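Local coordinates for replicative DNA helicase (PDB 2R5U) that unwinds duplex DNA ahead of the replisome as an ATP-driven 5'-3' hexameric helicase, here represented by its ring-forming N-terminal domain, at the interface of chains A and B. Coordinates in Å, arbitrary orientation; residue numbers count along the deposited sequence, not the author numbering. Chains: chain A/B, Replicative DNA helicase.

The interface of chains A and B. Residues chain A 85-86, 89, 93; chain B 30, 33, 122, 125.
B:Ile125 and A:Ala89 meet at the centre of a helix-to-helix contact between two all-helical DnaB N-terminal domains, the part of the helicase that forms a hexameric ring in this crystal. The short helix 84-93 of chain A lies against the start of the long helix 119-147 of chain B and the beginning of helix 31-43.

The apolar packing is built around B:Ile125, whose branch through CG1 sits anti to its carbonyl carbon (chi1 -68°) and runs on nearly extended, carrying CD1 up to the chain A helix. The CD1 methyl of B:Ile125 lies 3.6 Å from CB of A:Ala89 and touches CA of A:Thr86 at 3.9 Å, against the helix backbone, where the short alanine side chain probably permits this approach. CG2 of B:Ile125 approaches CB of A:Ala89 at 4.0 Å. The extended chain of A:Arg93 brings guanidinium NH2 within 3.9 Å of CG1 of B:Ile125, a van der Waals contact with the side chains at about a right angle.

A second apolar cluster involves A:Val85 and A:Thr86 with B:Tyr122. CG1 of A:Val85 points anti to its own backbone N (chi1 175°) and reaches CD2 of B:Tyr122 at 3.4 Å; the same CG1 methyl also lies 3.8 Å from CA of B:Ala33. The valine sits on one face of the tyrosine ring, displaced towards the CD2-CE2 rim, and the side chains cross at about a right angle. The CG2 methyl of A:Thr86 reaches CE2 of B:Tyr122 at 3.8 Å, at the rim and from the other side of the ring plane.

Polar linkage is carried by water 1, which lies 2.9 Å from the backbone O of A:Val85 and also meets OD2 of the B:Asp30 carboxylate. The other carboxylate oxygen, OD1, accepts a hydrogen bond from N of B:Ala33, in the first turn of helix 31-43, as an N-terminal cap would. That N-H comes from well above the carboxylate plane, and it probably helps fix the aspartate with OD2 turned towards the bridging water.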
loop_
_atom_site.group_PDB
_atom_site.type_symbol
_atom_site.label_atom_id
_atom_site.label_comp_id
_atom_site.label_asym_id
_atom_site.label_seq_id
_atom_site.Cartn_x
_atom_site.Cartn_y
_atom_site.Cartn_z
ATOM N N VAL A 85 39.576 -0.560 2.068
ATOM C CA VAL A 85 39.220 -1.810 1.371
ATOM C C VAL A 85 38.061 -2.556 2.029
ATOM O O VAL A 85 37.118 -2.915 1.342
ATOM C CB VAL A 85 40.465 -2.779 1.190
ATOM C CG1 VAL A 85 40.029 -4.147 0.573
ATOM C CG2 VAL A 85 41.536 -2.133 0.305
ATOM N N THR A 86 38.130 -2.781 3.340
ATOM C CA THR A 86 37.103 -3.546 4.043
ATOM C C THR A 86 35.790 -2.748 4.145
ATOM O O THR A 86 34.702 -3.320 4.105
ATOM C CB THR A 86 37.563 -4.009 5.431
ATOM O OG1 THR A 86 37.857 -2.871 6.253
ATOM C CG2 THR A 86 38.804 -4.971 5.341
ATOM N N ALA A 89 33.965 -2.708 0.729
ATOM C CA ALA A 89 33.330 -4.030 0.577
ATOM C C ALA A 89 32.064 -4.199 1.452
ATOM O O ALA A 89 31.086 -4.803 1.011
ATOM C CB ALA A 89 34.336 -5.119 0.883
ATOM N N ARG A 93 28.303 -4.707 -0.119
ATOM C CA ARG A 93 27.375 -5.747 0.344
ATOM C C ARG A 93 25.988 -5.196 0.642
ATOM O O ARG A 93 24.980 -5.895 0.478
ATOM C CB ARG A 93 27.890 -6.432 1.615
ATOM C CG ARG A 93 29.000 -7.428 1.390
ATOM C CD ARG A 93 29.414 -8.063 2.699
ATOM N NE ARG A 93 30.781 -8.560 2.606
ATOM C CZ ARG A 93 31.816 -8.065 3.281
ATOM N NH1 ARG A 93 31.658 -7.061 4.151
ATOM N NH2 ARG A 93 33.017 -8.598 3.103
ATOM N N ASP B 30 36.287 -7.414 -6.781
ATOM C CA ASP B 30 36.746 -6.251 -6.019
ATOM C C ASP B 30 38.216 -6.075 -6.342
ATOM O O ASP B 30 39.057 -6.714 -5.730
ATOM C CB ASP B 30 36.541 -6.466 -4.513
ATOM C CG ASP B 30 36.873 -5.220 -3.683
ATOM O OD1 ASP B 30 37.703 -4.379 -4.130
ATOM O OD2 ASP B 30 36.312 -5.091 -2.566
ATOM N N ALA B 33 40.545 -5.044 -3.508
ATOM C CA ALA B 33 40.785 -6.153 -2.573
ATOM C C ALA B 33 41.805 -7.141 -3.139
ATOM O O ALA B 33 42.662 -7.632 -2.401
ATOM C CB ALA B 33 39.507 -6.878 -2.228
ATOM N N TYR B 122 41.313 -9.208 3.467
ATOM C CA TYR B 122 41.176 -8.901 2.040
ATOM C C TYR B 122 40.919 -10.155 1.229
ATOM O O TYR B 122 40.135 -10.116 0.291
ATOM C CB TYR B 122 42.353 -8.118 1.470
ATOM C CG TYR B 122 42.776 -6.938 2.332
ATOM C CD1 TYR B 122 44.117 -6.740 2.643
ATOM C CD2 TYR B 122 41.836 -6.010 2.835
ATOM C CE1 TYR B 122 44.530 -5.661 3.433
ATOM C CE2 TYR B 122 42.249 -4.909 3.649
ATOM C CZ TYR B 122 43.611 -4.763 3.930
ATOM O OH TYR B 122 44.087 -3.730 4.712
ATOM N N ILE B 125 37.255 -11.192 1.299
ATOM C CA ILE B 125 36.531 -10.369 0.315
ATOM C C ILE B 125 36.673 -10.943 -1.096
ATOM O O ILE B 125 35.667 -11.103 -1.805
ATOM C CB ILE B 125 36.985 -8.874 0.322
ATOM C CG1 ILE B 125 36.574 -8.197 1.635
ATOM C CG2 ILE B 125 36.389 -8.121 -0.888
ATOM C CD1 ILE B 125 37.283 -6.854 1.910
HETATM O O HOH W 1 37.226 -2.986 -1.560
#